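Local coordinates for probable fatty acyl-CoA transferase Rv3272 (Mycobacterium tuberculosis, PDB 5YX6), which belongs to the family III CoA transferases, binds fatty acyl-CoAs of varying chain length, palmitoyl-CoA most tightly, and probably acts in fatty acid metabolism, at residues I39-P44 against K74-D79; A7-G12 against V32-E37. One frame throughout, in Å; residues are numbered along the deposited sequence.

Contact 1: I39-P44 against K74-D79; sequences IKVEAP and KSVTVD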
loop_
_atom_site.group_PDB
_atom_site.type_symbol
_atom_site.label_atom_id
_atom_site.label_comp_id
_atom_site.label_asym_id
_atom_site.label_seq_id
_atom_site.Cartn_x
_atom_site.Cartn_y
_atom_site.Cartn_z
ATOM N N ILE A 39 9.199 -16.677 -14.123
ATOM C CA ILE A 39 9.964 -17.857 -13.753
ATOM C C ILE A 39 10.639 -17.640 -12.411
ATOM O O ILE A 39 11.530 -16.793 -12.297
ATOM C CB ILE A 39 11.041 -18.192 -14.809
ATOM C CG1 ILE A 39 10.409 -18.373 -16.184
ATOM C CG2 ILE A 39 11.835 -19.427 -14.397
ATOM C CD1 ILE A 39 11.430 -18.599 -17.272
ATOM N N LYS A 40 10.187 -18.380 -11.399
ATOM C CA LYS A 40 10.814 -18.361 -10.082
ATOM C C LYS A 40 12.174 -19.038 -10.149
ATOM O O LYS A 40 12.323 -20.063 -10.800
ATOM C CB LYS A 40 9.951 -19.072 -9.036
ATOM C CG LYS A 40 8.773 -18.302 -8.518
ATOM C CD LYS A 40 8.130 -19.050 -7.357
ATOM C CE LYS A 40 8.882 -18.838 -6.041
ATOM N NZ LYS A 40 8.842 -17.417 -5.573
ATOM N N VAL A 41 13.159 -18.451 -9.483
ATOM C CA VAL A 41 14.451 -19.081 -9.301
ATOM C C VAL A 41 14.607 -19.439 -7.821
ATOM O O VAL A 41 14.720 -18.555 -6.978
ATOM C CB VAL A 41 15.598 -18.160 -9.757
ATOM C CG1 VAL A 41 16.959 -18.797 -9.469
ATOM C CG2 VAL A 41 15.446 -17.814 -11.254
ATOM N N GLU A 42 14.590 -20.732 -7.499
ATOM C CA GLU A 42 14.624 -21.153 -6.096
ATOM C C GLU A 42 15.897 -21.924 -5.764
ATOM O O GLU A 42 16.553 -22.488 -6.646
ATOM C CB GLU A 42 13.397 -22.008 -5.768
ATOM C CG GLU A 42 12.082 -21.423 -6.294
ATOM C CD GLU A 42 10.857 -22.259 -5.932
ATOM O OE1 GLU A 42 10.062 -22.564 -6.850
ATOM O OE2 GLU A 42 10.681 -22.601 -4.741
ATOM N N ALA A 43 16.238 -21.938 -4.479
ATOM C CA ALA A 43 17.334 -22.750 -3.981
ATOM C C ALA A 43 16.970 -24.215 -4.157
ATOM O O ALA A 43 15.783 -24.538 -4.230
ATOM C CB ALA A 43 17.616 -22.427 -2.513
ATOM N N PRO A 44 17.984 -25.100 -4.274
ATOM C CA PRO A 44 17.728 -26.536 -4.427
ATOM C C PRO A 44 16.763 -27.030 -3.363
ATOM O O PRO A 44 16.953 -26.727 -2.183
ATOM C CB PRO A 44 19.111 -27.158 -4.247
ATOM C CG PRO A 44 20.032 -26.121 -4.763
ATOM C CD PRO A 44 19.425 -24.800 -4.344
ATOM N N LYS A 74 6.268 -20.348 -13.035
ATOM C CA LYS A 74 7.109 -21.499 -13.305
ATOM C C LYS A 74 8.286 -21.518 -12.348
ATOM O O LYS A 74 8.581 -20.513 -11.703
ATOM C CB LYS A 74 7.551 -21.494 -14.768
ATOM C CG LYS A 74 6.337 -21.422 -15.660
ATOM C CD LYS A 74 6.616 -21.664 -17.115
ATOM C CE LYS A 74 5.298 -21.672 -17.882
ATOM N NZ LYS A 74 5.481 -21.814 -19.354
ATOM N N SER A 75 8.949 -22.663 -12.243
ATOM C CA SER A 75 10.035 -22.810 -11.289
ATOM C C SER A 75 11.260 -23.516 -11.853
ATOM O O SER A 75 11.153 -24.537 -12.544
ATOM C CB SER A 75 9.541 -23.566 -10.042
ATOM O OG SER A 75 10.584 -23.754 -9.094
ATOM N N VAL A 76 12.423 -22.945 -11.565
ATOM C CA VAL A 76 13.676 -23.626 -11.805
ATOM C C VAL A 76 14.372 -23.704 -10.457
ATOM O O VAL A 76 14.264 -22.798 -9.627
ATOM C CB VAL A 76 14.574 -22.938 -12.881
ATOM C CG1 VAL A 76 13.825 -22.824 -14.205
ATOM C CG2 VAL A 76 15.076 -21.577 -12.412
ATOM N N THR A 77 15.053 -24.818 -10.233
ATOM C CA THR A 77 15.807 -25.021 -9.020
ATOM C C THR A 77 17.282 -24.988 -9.364
ATOM O O THR A 77 17.754 -25.672 -10.283
ATOM C CB THR A 77 15.401 -26.345 -8.348
ATOM O OG1 THR A 77 14.670 -26.055 -7.148
ATOM C CG2 THR A 77 16.611 -27.210 -8.015
ATOM N N VAL A 78 18.007 -24.152 -8.639
ATOM C CA VAL A 78 19.406 -23.944 -8.943
ATOM C C VAL A 78 20.189 -23.525 -7.696
ATOM O O VAL A 78 19.653 -22.843 -6.824
ATOM C CB VAL A 78 19.514 -22.879 -10.059
ATOM C CG1 VAL A 78 20.253 -21.640 -9.590
ATOM C CG2 VAL A 78 20.115 -23.467 -11.324
ATOM N N ASP A 79 21.456 -23.931 -7.623
ATOM C CA ASP A 79 22.364 -23.485 -6.564
ATOM C C ASP A 79 23.255 -22.376 -7.100
ATOM O O ASP A 79 24.210 -22.645 -7.825
ATOM C CB ASP A 79 23.222 -24.638 -6.037
ATOM C CG ASP A 79 24.229 -24.189 -4.968
ATOM O OD1 ASP A 79 24.159 -23.029 -4.500
ATOM O OD2 ASP A 79 25.102 -25.002 -4.593
#
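Lys40 and Glu42 face Lys74, Val76 and Val78 through a ladder of four backbone hydrogen bonds, the signature of two parallel strands side by side. Lys40 N donates a hydrogen bond to Lys74 O at 2.7 Å, and Lys40 O accepts one from Val76 N. Glu42 repeats the pattern two residues on: its N reaches Val76 O at 3.0 Å, almost straight at 174°, and its O accepts from Val78 N.

Above the backbone on one face, Ser75 OG donates to Glu42 OE1 at 2.6 Å, meeting the carboxylate from above its plane. With chi1 at 179°, OG stands anti to its own backbone N, and the extended Glu42 chain brings OE1 to it. OE1 also forms a salt bridge with Arg50, while OE2 accepts from Glu47 N, so a buried carboxylate is well supplied with donors. Lys40, on this face too, turns its amine away to Asn70 and Glu47.

The other face is mainly apolar; Lys74 lies on it too, but leads its amine away to Glu37. Val76 spreads its two methyls, CG1 to Ile39 CG2 at 3.9 Å and CG2 to Val41 CG2 at 4.0 Å; beta-branched residues suit such a place because they are compact and favour extended backbone. Where regular pairing ends, Pro44, which has no N-H to offer, lays CD 3.2 Å from Val78 O and CG against Asp79 CB.

Strand 74-77 is the outermost of the parallel Rossmann-type sheet in this chain, and strand 37-42 lies between it and strand 14-17. Helix 83-94 covers Val41 and Val78 through Met89, Ala85 and Gln88, and on the same face Phe390 of the C-terminal helix 387-390 packs on Ile39, Lys74 and Val76.

Contact 2: A7-G12 against V32-E37; sequences AKPLDG and VDLGAE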
loop_
_atom_site.group_PDB
_atom_site.type_symbol
_atom_site.label_atom_id
_atom_site.label_comp_id
_atom_site.label_asym_id
_atom_site.label_seq_id
_atom_site.Cartn_x
_atom_site.Cartn_y
_atom_site.Cartn_z
ATOM N N ALA A 7 -6.474 -11.153 -25.107
ATOM C CA ALA A 7 -5.127 -10.644 -24.879
ATOM C C ALA A 7 -4.957 -10.016 -23.498
ATOM O O ALA A 7 -5.866 -9.369 -22.978
ATOM C CB ALA A 7 -4.771 -9.637 -25.952
ATOM N N LYS A 8 -3.780 -10.202 -22.914
ATOM C CA LYS A 8 -3.450 -9.571 -21.640
ATOM C C LYS A 8 -2.275 -8.630 -21.865
ATOM O O LYS A 8 -1.452 -8.876 -22.751
ATOM C CB LYS A 8 -3.109 -10.617 -20.577
ATOM C CG LYS A 8 -4.274 -11.448 -20.119
ATOM C CD LYS A 8 -3.882 -12.195 -18.874
ATOM C CE LYS A 8 -5.078 -12.858 -18.218
ATOM N NZ LYS A 8 -4.708 -13.390 -16.873
ATOM N N PRO A 9 -2.175 -7.566 -21.050
ATOM C CA PRO A 9 -1.179 -6.513 -21.288
ATOM C C PRO A 9 0.257 -7.007 -21.488
ATOM O O PRO A 9 0.956 -6.425 -22.310
ATOM C CB PRO A 9 -1.278 -5.655 -20.023
ATOM C CG PRO A 9 -2.696 -5.823 -19.582
ATOM C CD PRO A 9 -3.061 -7.243 -19.920
ATOM N N LEU A 10 0.663 -8.064 -20.783
ATOM C CA LEU A 10 2.052 -8.508 -20.765
ATOM C C LEU A 10 2.332 -9.832 -21.484
ATOM O O LEU A 10 3.360 -10.462 -21.226
ATOM C CB LEU A 10 2.537 -8.632 -19.313
ATOM C CG LEU A 10 2.417 -7.369 -18.466
ATOM C CD1 LEU A 10 3.076 -7.541 -17.117
ATOM C CD2 LEU A 10 3.036 -6.207 -19.220
ATOM N N ASP A 11 1.419 -10.271 -22.348
ATOM C CA ASP A 11 1.670 -11.448 -23.192
ATOM C C ASP A 11 3.014 -11.339 -23.901
ATOM O O ASP A 11 3.344 -10.297 -24.470
ATOM C CB ASP A 11 0.571 -11.639 -24.247
ATOM C CG ASP A 11 -0.756 -12.064 -23.643
ATOM O OD1 ASP A 11 -0.751 -12.595 -22.506
ATOM O OD2 ASP A 11 -1.798 -11.902 -24.325
ATOM N N GLY A 12 3.799 -12.408 -23.838
ATOM C CA GLY A 12 5.068 -12.443 -24.527
ATOM C C GLY A 12 6.251 -11.991 -23.691
ATOM O O GLY A 12 7.392 -12.247 -24.066
ATOM N N VAL A 32 2.019 -11.892 -13.320
ATOM C CA VAL A 32 1.370 -13.107 -13.800
ATOM C C VAL A 32 -0.078 -12.848 -14.169
ATOM O O VAL A 32 -0.535 -13.274 -15.223
ATOM C CB VAL A 32 1.429 -14.236 -12.751
ATOM C CG1 VAL A 32 0.532 -15.395 -13.147
ATOM C CG2 VAL A 32 2.849 -14.719 -12.596
ATOM N N ASP A 33 -0.794 -12.139 -13.299
ATOM C CA ASP A 33 -2.198 -11.820 -13.539
ATOM C C ASP A 33 -2.363 -10.992 -14.818
ATOM O O ASP A 33 -3.385 -11.070 -15.500
ATOM C CB ASP A 33 -2.789 -11.055 -12.352
ATOM C CG ASP A 33 -2.799 -11.881 -11.050
ATOM O OD1 ASP A 33 -2.688 -13.132 -11.115
ATOM O OD2 ASP A 33 -2.955 -11.270 -9.960
ATOM N N LEU A 34 -1.342 -10.206 -15.140
ATOM C CA LEU A 34 -1.363 -9.367 -16.326
ATOM C C LEU A 34 -0.792 -10.089 -17.556
ATOM O O LEU A 34 -0.648 -9.489 -18.620
ATOM C CB LEU A 34 -0.598 -8.071 -16.048
ATOM C CG LEU A 34 -1.228 -7.227 -14.931
ATOM C CD1 LEU A 34 -0.352 -6.030 -14.572
ATOM C CD2 LEU A 34 -2.647 -6.773 -15.295
ATOM N N GLY A 35 -0.482 -11.374 -17.410
ATOM C CA GLY A 35 -0.149 -12.210 -18.551
ATOM C C GLY A 35 1.316 -12.555 -18.792
ATOM O O GLY A 35 1.646 -13.261 -19.751
ATOM N N ALA A 36 2.205 -12.086 -17.927
ATOM C CA ALA A 36 3.633 -12.350 -18.113
ATOM C C ALA A 36 3.979 -13.797 -17.775
ATOM O O ALA A 36 3.316 -14.430 -16.956
ATOM C CB ALA A 36 4.463 -11.407 -17.258
ATOM N N GLU A 37 5.001 -14.328 -18.434
ATOM C CA GLU A 37 5.583 -15.596 -18.028
ATOM C C GLU A 37 6.618 -15.312 -16.956
ATOM O O GLU A 37 7.669 -14.752 -17.243
ATOM C CB GLU A 37 6.220 -16.321 -19.214
ATOM C CG GLU A 37 7.009 -17.573 -18.831
ATOM C CD GLU A 37 7.639 -18.282 -20.034
ATOM O OE1 GLU A 37 8.378 -17.625 -20.801
ATOM O OE2 GLU A 37 7.407 -19.498 -20.206
#
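A Schellman motif (Gly35 N to Val32 O, Ala36 N to the carbonyl one residue earlier) ends helix 23-33, and the type I turn of Lys8 to Asp11 docks against it. Leu34 O points into the turn and accepts from Leu10 N at 2.9 Å, while Lys8 CB lies 3.3 Å from the same oxygen. Lys8 then runs on extended past Gly35 CA, and its NZ donates to Asp33 O at 3.0 Å from above the carbonyl plane. A long cationic chain suits this spot, since carbonyls at a helix C-terminus lack in-helix donors and would attract positive charge.

Gly35, at positive phi (104°), is the C-prime residue; lacking CB, it tolerates this phi and lets Lys8 CB and Asp11 OD1 lie close to its CA. Leu10's apolar partners flank it in sequence: CD1 packs on Leu34 CB at 3.9 Å and CB on the small Ala36 CB. Leu187 and Leu190 of helix 173-196 also touch Leu10; from the second subunit, Arg195 bonds to Pro9 O and Asp11 O and Ala188 packs on Pro9 and Leu34. The turn is braced internally, for Lys8 N donates to Asp11 OD2 at 3.0 Å, nearly straight at 177°.

How the contacts relate
The two contacts follow one another along the chain, joined where helix 23-33 passes into strand 37-42, and their centres lie about 21 Å apart. Contact 1 is sheet pairing at the margin of the Rossmann-type domain, partly buried, with a regular backbone ladder and one mainly polar and one mainly apolar face. Contact 2 is more buried and joins a loop to a helix end; its few hydrogen bonds run to carbonyls at that end, and the second subunit borders it, whereas no other chain of the assembly touches contact 1. A salt bridge links them directly: Lys74 NZ of contact 1 lies 3.1 Å from Glu37 OE2 of contact 2.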